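PDB 4M8R: hypothetical protein from Bacteroides caccae, which is of unknown function but joins an N-terminal immunoglobulin-like domain to a larger domain related to WD40 beta-propellers. Local coordinates for residues K160-C165 / L179-G184; G258-V263 / A303-Y308; V263-N268 / K325-M330; M311-S316 / D377-I382. All coordinates share one frame; numbering follows the deposited sequence.

Contact 1: residues K160-C165 / L179-G184; sequences KTYGLC and LDFCTG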
loop_
_atom_site.group_PDB
_atom_site.type_symbol
_atom_site.label_atom_id
_atom_site.label_comp_id
_atom_site.label_asym_id
_atom_site.label_seq_id
_atom_site.Cartn_x
_atom_site.Cartn_y
_atom_site.Cartn_z
ATOM N N LYS A 160 7.436 -7.905 14.633
ATOM C CA LYS A 160 8.648 -7.544 13.877
ATOM C C LYS A 160 9.767 -6.908 14.691
ATOM O O LYS A 160 10.824 -6.632 14.141
ATOM C CB LYS A 160 8.326 -6.669 12.661
ATOM C CG LYS A 160 7.310 -7.282 11.714
ATOM C CD LYS A 160 7.047 -6.360 10.540
ATOM C CE LYS A 160 6.054 -6.975 9.573
ATOM N NZ LYS A 160 5.702 -6.008 8.498
ATOM N N THR A 161 9.565 -6.686 15.983
ATOM C CA THR A 161 10.606 -6.085 16.817
ATOM C C THR A 161 11.667 -7.079 17.272
ATOM O O THR A 161 12.749 -6.674 17.687
ATOM C CB THR A 161 10.009 -5.408 18.060
ATOM O OG1 THR A 161 9.253 -6.361 18.815
ATOM C CG2 THR A 161 9.117 -4.257 17.644
ATOM N N TYR A 162 11.359 -8.369 17.180
ATOM C CA TYR A 162 12.249 -9.449 17.642
ATOM C C TYR A 162 12.745 -9.178 19.059
ATOM O O TYR A 162 13.950 -9.107 19.320
ATOM C CB TYR A 162 13.418 -9.697 16.668
ATOM C CG TYR A 162 14.078 -11.055 16.852
ATOM C CD1 TYR A 162 13.346 -12.233 16.716
ATOM C CD2 TYR A 162 15.436 -11.163 17.138
ATOM C CE1 TYR A 162 13.940 -13.475 16.877
ATOM C CE2 TYR A 162 16.041 -12.405 17.300
ATOM C CZ TYR A 162 15.287 -13.557 17.169
ATOM O OH TYR A 162 15.879 -14.791 17.325
ATOM N N GLY A 163 11.778 -9.026 19.957
ATOM C CA GLY A 163 12.035 -8.861 21.375
ATOM C C GLY A 163 10.722 -8.737 22.120
ATOM O O GLY A 163 9.651 -8.789 21.506
ATOM N N LEU A 164 10.799 -8.561 23.438
ATOM C CA LEU A 164 9.611 -8.554 24.287
ATOM C C LEU A 164 9.492 -7.279 25.091
ATOM O O LEU A 164 10.475 -6.789 25.641
ATOM C CB LEU A 164 9.638 -9.737 25.248
ATOM C CG LEU A 164 9.708 -11.122 24.610
ATOM C CD1 LEU A 164 9.927 -12.190 25.671
ATOM C CD2 LEU A 164 8.454 -11.413 23.803
ATOM N N CYS A 165 8.273 -6.752 25.152
ATOM C CA CYS A 165 7.955 -5.620 26.004
ATOM C C CYS A 165 7.255 -6.132 27.258
ATOM O O CYS A 165 6.550 -7.134 27.215
ATOM C CB CYS A 165 7.057 -4.628 25.263
ATOM S SG CYS A 165 7.823 -3.897 23.792
ATOM N N LEU A 179 13.098 -6.072 25.936
ATOM C CA LEU A 179 14.213 -7.012 25.903
ATOM C C LEU A 179 14.495 -7.383 24.456
ATOM O O LEU A 179 13.648 -7.975 23.806
ATOM C CB LEU A 179 13.888 -8.278 26.699
ATOM C CG LEU A 179 14.898 -9.416 26.518
ATOM C CD1 LEU A 179 16.266 -9.005 27.043
ATOM C CD2 LEU A 179 14.406 -10.677 27.206
ATOM N N ASP A 180 15.688 -7.045 23.975
ATOM C CA ASP A 180 16.078 -7.275 22.584
ATOM C C ASP A 180 16.658 -8.677 22.440
ATOM O O ASP A 180 17.666 -8.991 23.064
ATOM C CB ASP A 180 17.115 -6.222 22.161
ATOM C CG ASP A 180 17.491 -6.303 20.682
ATOM O OD1 ASP A 180 17.449 -7.403 20.091
ATOM O OD2 ASP A 180 17.843 -5.249 20.105
ATOM N N PHE A 181 16.024 -9.519 21.627
ATOM C CA PHE A 181 16.500 -10.895 21.437
ATOM C C PHE A 181 17.884 -10.981 20.789
ATOM O O PHE A 181 18.633 -11.905 21.079
ATOM C CB PHE A 181 15.520 -11.732 20.594
ATOM C CG PHE A 181 14.259 -12.153 21.320
ATOM C CD1 PHE A 181 14.254 -12.442 22.679
ATOM C CD2 PHE A 181 13.080 -12.319 20.608
ATOM C CE1 PHE A 181 13.089 -12.842 23.311
ATOM C CE2 PHE A 181 11.917 -12.728 21.236
ATOM C CZ PHE A 181 11.922 -12.991 22.589
ATOM N N CYS A 182 18.217 -10.031 19.917
ATOM C CA CYS A 182 19.528 -10.012 19.253
ATOM C C CYS A 182 20.697 -9.906 20.233
ATOM O O CYS A 182 21.701 -10.582 20.068
ATOM C CB CYS A 182 19.629 -8.845 18.269
ATOM S SG CYS A 182 18.447 -8.872 16.908
ATOM N N THR A 183 20.558 -9.044 21.239
ATOM C CA THR A 183 21.648 -8.736 22.170
ATOM C C THR A 183 21.415 -9.203 23.596
ATOM O O THR A 183 22.358 -9.292 24.371
ATOM C CB THR A 183 21.888 -7.219 22.236
ATOM O OG1 THR A 183 20.670 -6.556 22.607
ATOM C CG2 THR A 183 22.362 -6.697 20.884
ATOM N N GLY A 184 20.167 -9.490 23.956
ATOM C CA GLY A 184 19.822 -9.806 25.342
ATOM C C GLY A 184 19.842 -8.588 26.255
ATOM O O GLY A 184 19.767 -8.725 27.477
#
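Phe-181 and Tyr-162 meet at the open end of a beta hairpin, formed by strands 163-170 and 173-180 in the WD40-like domain. Leu-164 and Leu-179 form a hydrogen-bonded antiparallel pair (Leu-164 N to Leu-179 O 2.9 Å, Leu-179 N to Leu-164 O 2.7 Å), Gly-163 and Asp-180 the last, non-hydrogen-bonded one. Just past it Phe-181 N donates to Tyr-162 O as the chain turns off the strand. Phe-181 then reaches back across the hairpin. Its CB sits over one face of the Tyr-162 ring, toward the rim, 3.4 Å from CE2 of that ring. With chi1 at -74°, CG lies beside its own backbone N, close to Tyr-162 O. CD2 approaches the carbonyl carbon of Tyr-162, and the Phe-181 ring presents its edge to the Tyr-162 face, a T-shaped pair with planes at 75°. Gly-163 CA lies over one face of the Phe-181 ring, 3.7 Å above its plane. Glycine suits this position because a CB would clash with Leu-179 O. At the tip, CZ of Phe-181 touches Leu-164 CG at 3.5 Å, so one large ring fills the space between a tyrosine and a leucine. Tyr-120 stacks on Phe-181, and Trp-144 NE1 bonds to its carbonyl O. Asp-180 does two jobs: OD2 forms a salt bridge with Arg-84, while OD1 makes an Asx turn by accepting from Cys-182 N at 2.7 Å. Next in the chain, Cys-182 SG lies at the edge of the Tyr-162 ring, a sulfur-aromatic contact, 3.8 Å from CD2.

Contact 2: residues G258-V263 / A303-Y308; sequences GDYPGV and AIIPFY. With EDO (1,2-ethanediol), chain H.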
loop_
_atom_site.group_PDB
_atom_site.type_symbol
_atom_site.label_atom_id
_atom_site.label_comp_id
_atom_site.label_asym_id
_atom_site.label_seq_id
_atom_site.Cartn_x
_atom_site.Cartn_y
_atom_site.Cartn_z
ATOM N N GLY A 258 -1.794 -4.446 36.170
ATOM C CA GLY A 258 -0.575 -4.710 35.409
ATOM C C GLY A 258 -0.108 -6.154 35.344
ATOM O O GLY A 258 0.908 -6.442 34.713
ATOM N N ASP A 259 -0.833 -7.067 35.984
ATOM C CA ASP A 259 -0.477 -8.483 35.915
ATOM C C ASP A 259 -0.743 -9.042 34.521
ATOM O O ASP A 259 -0.045 -9.948 34.064
ATOM C CB ASP A 259 -1.229 -9.282 36.977
ATOM C CG ASP A 259 -0.761 -8.954 38.382
ATOM O OD1 ASP A 259 0.471 -8.900 38.594
ATOM O OD2 ASP A 259 -1.620 -8.746 39.267
ATOM N N TYR A 260 -1.753 -8.490 33.853
ATOM C CA TYR A 260 -2.071 -8.857 32.483
ATOM C C TYR A 260 -2.215 -7.616 31.611
ATOM O O TYR A 260 -2.640 -6.569 32.085
ATOM C CB TYR A 260 -3.357 -9.686 32.436
ATOM C CG TYR A 260 -3.229 -10.996 33.169
ATOM C CD1 TYR A 260 -2.633 -12.100 32.563
ATOM C CD2 TYR A 260 -3.684 -11.127 34.482
ATOM C CE1 TYR A 260 -2.501 -13.300 33.238
ATOM C CE2 TYR A 260 -3.558 -12.325 35.162
ATOM C CZ TYR A 260 -2.967 -13.406 34.538
ATOM O OH TYR A 260 -2.847 -14.594 35.211
ATOM N N PRO A 261 -1.850 -7.731 30.325
ATOM C CA PRO A 261 -2.007 -6.588 29.436
ATOM C C PRO A 261 -3.469 -6.209 29.214
ATOM O O PRO A 261 -4.342 -7.075 29.122
ATOM C CB PRO A 261 -1.369 -7.056 28.121
ATOM C CG PRO A 261 -1.218 -8.530 28.228
ATOM C CD PRO A 261 -1.158 -8.861 29.684
ATOM N N GLY A 262 -3.724 -4.908 29.148
ATOM C CA GLY A 262 -5.023 -4.415 28.737
ATOM C C GLY A 262 -5.201 -4.613 27.245
ATOM O O GLY A 262 -4.239 -4.889 26.519
ATOM N N VAL A 263 -6.438 -4.472 26.783
ATOM C CA VAL A 263 -6.761 -4.714 25.384
ATOM C C VAL A 263 -7.653 -3.610 24.847
ATOM O O VAL A 263 -8.656 -3.265 25.459
ATOM C CB VAL A 263 -7.462 -6.075 25.220
ATOM C CG1 VAL A 263 -8.074 -6.214 23.836
ATOM C CG2 VAL A 263 -6.483 -7.207 25.479
ATOM N N ALA A 303 -10.150 -15.221 38.652
ATOM C CA ALA A 303 -9.154 -14.701 37.708
ATOM C C ALA A 303 -9.855 -14.084 36.504
ATOM O O ALA A 303 -10.890 -14.586 36.051
ATOM C CB ALA A 303 -8.195 -15.794 37.257
ATOM N N ILE A 304 -9.305 -12.977 36.011
ATOM C CA ILE A 304 -9.841 -12.302 34.838
ATOM C C ILE A 304 -8.687 -11.833 33.964
ATOM O O ILE A 304 -7.801 -11.115 34.430
ATOM C CB ILE A 304 -10.716 -11.090 35.209
ATOM C CG1 ILE A 304 -11.898 -11.529 36.081
ATOM C CG2 ILE A 304 -11.234 -10.399 33.950
ATOM C CD1 ILE A 304 -12.777 -10.389 36.542
ATOM N N ILE A 305 -8.703 -12.252 32.703
ATOM C CA ILE A 305 -7.700 -11.837 31.737
ATOM C C ILE A 305 -8.406 -11.306 30.490
ATOM O O ILE A 305 -9.205 -12.021 29.888
ATOM C CB ILE A 305 -6.791 -13.013 31.334
ATOM C CG1 ILE A 305 -6.209 -13.694 32.579
ATOM C CG2 ILE A 305 -5.671 -12.532 30.415
ATOM C CD1 ILE A 305 -5.463 -14.981 32.281
ATOM N N PRO A 306 -8.115 -10.055 30.094
ATOM C CA PRO A 306 -8.678 -9.562 28.845
ATOM C C PRO A 306 -8.021 -10.222 27.633
ATOM O O PRO A 306 -6.857 -10.616 27.701
ATOM C CB PRO A 306 -8.346 -8.060 28.863
ATOM C CG PRO A 306 -7.821 -7.761 30.226
ATOM C CD PRO A 306 -7.268 -9.045 30.747
ATOM N N PHE A 307 -8.762 -10.335 26.536
ATOM C CA PHE A 307 -8.203 -10.866 25.298
ATOM C C PHE A 307 -8.809 -10.194 24.079
ATOM O O PHE A 307 -9.802 -9.478 24.179
ATOM C CB PHE A 307 -8.434 -12.376 25.213
ATOM C CG PHE A 307 -9.885 -12.762 25.133
ATOM C CD1 PHE A 307 -10.553 -12.753 23.916
ATOM C CD2 PHE A 307 -10.583 -13.130 26.270
ATOM C CE1 PHE A 307 -11.890 -13.103 23.840
ATOM C CE2 PHE A 307 -11.918 -13.485 26.197
ATOM C CZ PHE A 307 -12.575 -13.469 24.985
ATOM N N TYR A 308 -8.189 -10.433 22.929
ATOM C CA TYR A 308 -8.771 -10.045 21.655
ATOM C C TYR A 308 -8.503 -11.094 20.593
ATOM O O TYR A 308 -7.516 -11.818 20.669
ATOM C CB TYR A 308 -8.230 -8.690 21.195
ATOM C CG TYR A 308 -6.814 -8.704 20.669
ATOM C CD1 TYR A 308 -5.723 -8.603 21.532
ATOM C CD2 TYR A 308 -6.565 -8.785 19.303
ATOM C CE1 TYR A 308 -4.423 -8.597 21.050
ATOM C CE2 TYR A 308 -5.273 -8.781 18.809
ATOM C CZ TYR A 308 -4.206 -8.692 19.686
ATOM O OH TYR A 308 -2.927 -8.697 19.189
HETATM C C1 EDO H . -4.473 -10.928 25.578
HETATM O O1 EDO H . -3.166 -10.751 26.131
HETATM C C2 EDO H . -4.327 -11.275 24.104
HETATM O O2 EDO H . -5.597 -11.578 23.509
HETATM O O HOH W 1 -4.545 -9.635 28.452
#
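CG of Tyr-260 and CG1 of Ile-305 both lie anti to their carbonyl carbons (chi1 -63° and -52°), which sets the ring and CG1 against each other. Ile-305 CG1 stands 3.7 Å above the centre of the Tyr-260 ring, a CH-pi contact. CD1 of the isoleucine reaches Tyr-260 CE1 at 3.5 Å, and its CG2 lies near CD1 of the ring. An alanine in place of Tyr-260 would probably leave Ile-305 with a gap over CG1 and CD1, and would lose the weak bond from the hydroxyl to Val-370 O. The branches of Val-263 divide their work: CG2 packs on Pro-306 CB at 4.0 Å, CG1 on Tyr-308 CB at 3.6 Å. Proline is tolerated in this strand because the flanking Ile-305 and Phe-307 make the backbone bonds to strand 325-333. With no direct hydrogen bond across, a water donates to Pro-261 O (2.7 Å) and Pro-306 O (2.6 Å), and also bonds to a 1,2-ethanediol, probably from the crystallisation liquor, whose O2 accepts from Tyr-308 N. The strands lie in different sheets: apolar side chains hold them together, water satisfies both proline carbonyls, and in this crystal the diol takes up Tyr-308 N.

Contact 3: residues V263-N268 / K325-M330; sequences VFMQGN and KKVGYM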
loop_
_atom_site.group_PDB
_atom_site.type_symbol
_atom_site.label_atom_id
_atom_site.label_comp_id
_atom_site.label_asym_id
_atom_site.label_seq_id
_atom_site.Cartn_x
_atom_site.Cartn_y
_atom_site.Cartn_z
ATOM N N VAL A 263 -6.438 -4.472 26.783
ATOM C CA VAL A 263 -6.761 -4.714 25.384
ATOM C C VAL A 263 -7.653 -3.610 24.847
ATOM O O VAL A 263 -8.656 -3.265 25.459
ATOM C CB VAL A 263 -7.462 -6.075 25.220
ATOM C CG1 VAL A 263 -8.074 -6.214 23.836
ATOM C CG2 VAL A 263 -6.483 -7.207 25.479
ATOM N N PHE A 264 -7.269 -3.056 23.704
ATOM C CA PHE A 264 -8.097 -2.078 23.004
ATOM C C PHE A 264 -9.273 -2.777 22.347
ATOM O O PHE A 264 -9.092 -3.745 21.610
ATOM C CB PHE A 264 -7.310 -1.369 21.890
ATOM C CG PHE A 264 -6.451 -0.228 22.363
ATOM C CD1 PHE A 264 -7.022 0.963 22.771
ATOM C CD2 PHE A 264 -5.064 -0.333 22.359
ATOM C CE1 PHE A 264 -6.232 2.024 23.190
ATOM C CE2 PHE A 264 -4.269 0.720 22.778
ATOM C CZ PHE A 264 -4.856 1.901 23.199
HETATM N N MSE A 265 -10.471 -2.263 22.584
HETATM C CA MSE A 265 -11.631 -2.664 21.798
HETATM C C MSE A 265 -11.470 -2.132 20.400
HETATM O O MSE A 265 -10.628 -1.261 20.161
HETATM C CB MSE A 265 -12.861 -2.078 22.458
HETATM C CG MSE A 265 -14.122 -2.772 21.979
HETATM SE SE MSE A 265 -15.602 -2.221 23.138
HETATM C CE MSE A 265 -14.886 -2.662 24.915
ATOM N N GLN A 266 -12.248 -2.655 19.452
ATOM C CA GLN A 266 -12.197 -2.153 18.074
ATOM C C GLN A 266 -12.543 -0.664 18.078
ATOM O O GLN A 266 -13.457 -0.234 18.785
ATOM C CB GLN A 266 -13.134 -2.932 17.139
ATOM C CG GLN A 266 -12.932 -2.614 15.656
ATOM C CD GLN A 266 -13.869 -3.388 14.736
ATOM O OE1 GLN A 266 -13.632 -4.555 14.428
ATOM N NE2 GLN A 266 -14.935 -2.732 14.281
ATOM N N GLY A 267 -11.782 0.114 17.310
ATOM C CA GLY A 267 -11.893 1.573 17.320
ATOM C C GLY A 267 -10.889 2.238 18.251
ATOM O O GLY A 267 -10.643 3.442 18.139
ATOM N N ASN A 268 -10.319 1.457 19.173
ATOM C CA ASN A 268 -9.255 1.909 20.076
ATOM C C ASN A 268 -9.643 3.063 21.000
ATOM O O ASN A 268 -8.808 3.890 21.342
ATOM C CB ASN A 268 -7.984 2.254 19.276
ATOM C CG ASN A 268 -7.417 1.057 18.532
ATOM O OD1 ASN A 268 -7.838 -0.082 18.738
ATOM N ND2 ASN A 268 -6.443 1.310 17.667
ATOM N N LYS A 325 -11.549 -6.527 15.103
ATOM C CA LYS A 325 -11.375 -7.488 16.188
ATOM C C LYS A 325 -12.600 -7.669 17.080
ATOM O O LYS A 325 -13.489 -6.825 17.130
ATOM C CB LYS A 325 -10.163 -7.097 17.045
ATOM C CG LYS A 325 -10.121 -5.630 17.408
ATOM C CD LYS A 325 -8.798 -5.194 18.017
ATOM C CE LYS A 325 -8.638 -3.687 17.852
ATOM N NZ LYS A 325 -8.287 -3.017 19.127
ATOM N N LYS A 326 -12.628 -8.810 17.762
ATOM C CA LYS A 326 -13.595 -9.095 18.810
ATOM C C LYS A 326 -12.807 -9.203 20.104
ATOM O O LYS A 326 -11.812 -9.919 20.160
ATOM C CB LYS A 326 -14.322 -10.408 18.523
ATOM C CG LYS A 326 -15.206 -10.355 17.286
ATOM C CD LYS A 326 -15.481 -11.744 16.731
ATOM C CE LYS A 326 -16.208 -11.683 15.392
ATOM N NZ LYS A 326 -17.623 -11.240 15.523
ATOM N N VAL A 327 -13.235 -8.481 21.133
ATOM C CA VAL A 327 -12.529 -8.485 22.411
ATOM C C VAL A 327 -13.436 -8.920 23.543
ATOM O O VAL A 327 -14.658 -8.827 23.452
ATOM C CB VAL A 327 -11.930 -7.103 22.747
ATOM C CG1 VAL A 327 -11.173 -6.552 21.546
ATOM C CG2 VAL A 327 -13.007 -6.128 23.194
ATOM N N GLY A 328 -12.816 -9.378 24.621
ATOM C CA GLY A 328 -13.561 -9.788 25.791
ATOM C C GLY A 328 -12.692 -10.139 26.974
ATOM O O GLY A 328 -11.504 -9.810 27.017
ATOM N N TYR A 329 -13.317 -10.814 27.934
ATOM C CA TYR A 329 -12.689 -11.208 29.182
ATOM C C TYR A 329 -12.775 -12.722 29.354
ATOM O O TYR A 329 -13.836 -13.317 29.142
ATOM C CB TYR A 329 -13.422 -10.554 30.348
ATOM C CG TYR A 329 -13.107 -9.092 30.590
ATOM C CD1 TYR A 329 -11.866 -8.698 31.080
ATOM C CD2 TYR A 329 -14.073 -8.106 30.392
ATOM C CE1 TYR A 329 -11.582 -7.367 31.333
ATOM C CE2 TYR A 329 -13.798 -6.772 30.645
ATOM C CZ TYR A 329 -12.552 -6.408 31.117
ATOM O OH TYR A 329 -12.272 -5.084 31.377
HETATM N N MSE A 330 -11.654 -13.339 29.725
HETATM C CA MSE A 330 -11.653 -14.715 30.214
HETATM C C MSE A 330 -11.973 -14.610 31.678
HETATM O O MSE A 330 -11.257 -13.939 32.416
HETATM C CB MSE A 330 -10.296 -15.387 30.023
HETATM C CG MSE A 330 -10.328 -16.896 30.287
HETATM SE SE MSE A 330 -10.451 -17.360 32.210
HETATM C CE MSE A 330 -8.903 -16.379 32.945
#
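Lys-325 makes most of the polar contact with segment 263-268. With CG set between the backbone N and the carbonyl carbon (chi1 46°), its chain passes Gln-266 CB. Its ammonium NZ donates to Phe-264 O (2.7 Å), approaching from above the carbonyl plane, and to Asn-268 OD1 (3.0 Å), nearly in line with that C=O bond. Met-265 O accepts weakly, and Gly-202 O also accepts. Lys-325 N gives its hydrogen to an in-plane lone pair of Gln-266 OE1 at 2.9 Å, and the same oxygen accepts from Glu-54 N of the second subunit. The type II turn Met-265 to Asn-268, closed by Asn-268 N to Met-265 O, supplies Met-265 O, Gln-266 OE1 and Asn-268 OD1; Phe-264 O comes from the residue before it. Gly-267 fits its third position, where phi is 95°. The apolar contacts centre on the two methyls of Val-327: CG2 meets CG of the selenomethionine Met-265 at 3.7 Å, and CG1 meets Val-263 CG1 at 3.9 Å. A leucine in place of Lys-325 would probably leave Phe-264 O and Asn-268 OD1 without this donor. The oxygens around the buried ammonium are neutral, so its charge is likely to be stabilised by their carbonyl dipoles.

Contact 4: residues M311-S316 / D377-I382; sequences MALPDS and DRIGTI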
loop_
_atom_site.group_PDB
_atom_site.type_symbol
_atom_site.label_atom_id
_atom_site.label_comp_id
_atom_site.label_asym_id
_atom_site.label_seq_id
_atom_site.Cartn_x
_atom_site.Cartn_y
_atom_site.Cartn_z
HETATM N N MSE A 311 -9.230 -10.291 13.594
HETATM C CA MSE A 311 -10.039 -10.917 12.535
HETATM C C MSE A 311 -9.505 -10.660 11.145
HETATM O O MSE A 311 -10.058 -11.159 10.166
HETATM C CB MSE A 311 -11.475 -10.413 12.637
HETATM C CG MSE A 311 -12.062 -10.637 14.028
HETATM SE SE MSE A 311 -12.042 -12.537 14.527
HETATM C CE MSE A 311 -13.258 -13.251 13.150
ATOM N N ALA A 312 -8.438 -9.868 11.048
ATOM C CA ALA A 312 -7.672 -9.717 9.812
ATOM C C ALA A 312 -6.223 -9.429 10.170
ATOM O O ALA A 312 -5.917 -9.115 11.322
ATOM C CB ALA A 312 -8.230 -8.587 8.969
ATOM N N LEU A 313 -5.332 -9.534 9.190
ATOM C CA LEU A 313 -3.919 -9.210 9.406
ATOM C C LEU A 313 -3.761 -7.692 9.549
ATOM O O LEU A 313 -4.370 -6.939 8.786
ATOM C CB LEU A 313 -3.064 -9.719 8.246
ATOM C CG LEU A 313 -3.111 -11.227 7.974
ATOM C CD1 LEU A 313 -2.509 -11.547 6.612
ATOM C CD2 LEU A 313 -2.399 -12.005 9.070
ATOM N N PRO A 314 -2.965 -7.235 10.535
ATOM C CA PRO A 314 -2.719 -5.793 10.666
ATOM C C PRO A 314 -1.738 -5.274 9.609
ATOM O O PRO A 314 -0.983 -6.058 9.027
ATOM C CB PRO A 314 -2.126 -5.662 12.073
ATOM C CG PRO A 314 -1.496 -6.983 12.348
ATOM C CD PRO A 314 -2.288 -8.013 11.592
ATOM N N ASP A 315 -1.766 -3.965 9.359
ATOM C CA ASP A 315 -0.862 -3.332 8.395
ATOM C C ASP A 315 0.082 -2.351 9.102
ATOM O O ASP A 315 -0.372 -1.385 9.719
ATOM C CB ASP A 315 -1.669 -2.614 7.305
ATOM C CG ASP A 315 -0.791 -1.820 6.347
ATOM O OD1 ASP A 315 0.231 -2.369 5.881
ATOM O OD2 ASP A 315 -1.126 -0.652 6.051
ATOM N N SER A 316 1.389 -2.610 9.006
ATOM C CA SER A 316 2.414 -1.754 9.618
ATOM C C SER A 316 2.969 -0.755 8.607
ATOM O O SER A 316 2.223 -0.165 7.827
ATOM C CB SER A 316 3.555 -2.603 10.201
ATOM O OG SER A 316 4.291 -3.265 9.188
ATOM N N ASP A 377 0.307 -14.177 12.542
ATOM C CA ASP A 377 0.263 -14.741 11.170
ATOM C C ASP A 377 -0.940 -15.676 10.980
ATOM O O ASP A 377 -1.167 -16.192 9.892
ATOM C CB ASP A 377 1.581 -15.440 10.763
ATOM C CG ASP A 377 1.994 -16.563 11.711
ATOM O OD1 ASP A 377 1.334 -16.751 12.747
ATOM O OD2 ASP A 377 2.998 -17.249 11.424
ATOM N N ARG A 378 -1.689 -15.899 12.056
ATOM C CA ARG A 378 -3.009 -16.514 11.985
ATOM C C ARG A 378 -4.039 -15.409 12.101
ATOM O O ARG A 378 -3.718 -14.300 12.528
ATOM C CB ARG A 378 -3.204 -17.506 13.135
ATOM C CG ARG A 378 -2.234 -18.673 13.122
ATOM C CD ARG A 378 -2.492 -19.570 11.925
ATOM N NE ARG A 378 -1.728 -20.812 11.981
ATOM C CZ ARG A 378 -0.475 -20.959 11.554
ATOM N NH1 ARG A 378 0.207 -19.939 11.028
ATOM N NH2 ARG A 378 0.107 -22.146 11.654
ATOM N N ILE A 379 -5.277 -15.720 11.730
ATOM C CA ILE A 379 -6.396 -14.817 11.950
ATOM C C ILE A 379 -7.466 -15.533 12.764
ATOM O O ILE A 379 -7.683 -16.731 12.596
ATOM C CB ILE A 379 -6.995 -14.283 10.629
ATOM C CG1 ILE A 379 -7.333 -15.428 9.663
ATOM C CG2 ILE A 379 -6.026 -13.308 9.969
ATOM C CD1 ILE A 379 -8.193 -15.001 8.491
ATOM N N GLY A 380 -8.108 -14.796 13.661
ATOM C CA GLY A 380 -9.223 -15.317 14.442
ATOM C C GLY A 380 -8.878 -16.446 15.395
ATOM O O GLY A 380 -9.680 -17.357 15.590
ATOM N N THR A 381 -7.693 -16.393 15.997
ATOM C CA THR A 381 -7.318 -17.375 17.010
ATOM C C THR A 381 -6.696 -16.712 18.228
ATOM O O THR A 381 -6.149 -15.612 18.143
ATOM C CB THR A 381 -6.322 -18.433 16.482
ATOM O OG1 THR A 381 -5.036 -17.836 16.285
ATOM C CG2 THR A 381 -6.805 -19.041 15.173
ATOM N N ILE A 382 -6.801 -17.399 19.358
ATOM C CA ILE A 382 -6.024 -17.079 20.544
ATOM C C ILE A 382 -5.292 -18.333 20.981
ATOM O O ILE A 382 -5.713 -19.450 20.672
ATOM C CB ILE A 382 -6.895 -16.563 21.704
ATOM C CG1 ILE A 382 -8.002 -17.560 22.063
ATOM C CG2 ILE A 382 -7.499 -15.214 21.343
ATOM C CD1 ILE A 382 -8.759 -17.192 23.324
#
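Ile-379 and Leu-313 meet where two loops of the propeller-like domain run side by side in nearly opposite directions. One follows strand 303-310; the other leads into strand 381-387 of the neighbouring four-stranded sheet. No hydrogen bond crosses between the two segments. Asp-377 comes first and offers only its backbone: Leu-313 CD2 lies 4.4 Å from its CA, a loose contact near the surface. Arg-378 likewise presents its carbonyl O to that methyl, while its side chain leaves the interface toward Asp-116 of the second subunit. Ile-379 carries the main contact. Its CG2, anti to the carbonyl carbon while CG1 takes the place between N and C (chi1 52°), sits 3.9 Å from both Ala-312 C and Leu-313 N. The same methyl meets Leu-313 CD2 at 4.0 Å, the two side chains crossing at about a right angle. A beta-branched residue suits this spot, since one short methyl can press on the opposite backbone. Lys-115 of the second subunit packs on Ile-379, and Leu-52 of that subunit on Ala-312, so the loops also border a subunit interface. Gly-380 follows with positive phi, which favours glycine; its backbone is hydrogen-bonded to Gly-310, at the end of strand 303-310, and to Trp-400. Here the curled side chain of the selenomethionine Met-311 brings its selenium atom 4.0 Å from Gly-380 CA.

Overall arrangement
Contacts 1, 2 and 3 are largely buried, whereas contact 4 is only partly so and lies nearer the surface. Contact 1 stands somewhat apart: it joins two strands of one hairpin, with paired backbones and aromatic rings. Contacts 2 and 3 are closely coupled, sharing Val-263 and strand 262-264, and their partner strands 303-310 and 325-333 are neighbours in one sheet. Both bridge separate sheets, but contact 2 relies on apolar side chains and water, contact 3 on a lysine amid carbonyls. Contact 4 is sparse and apolar. Lys-160 NZ, 3.2 Å from Ser-316 OG, connects contacts 1 and 4, while contacts 3 and 4 both touch the second subunit.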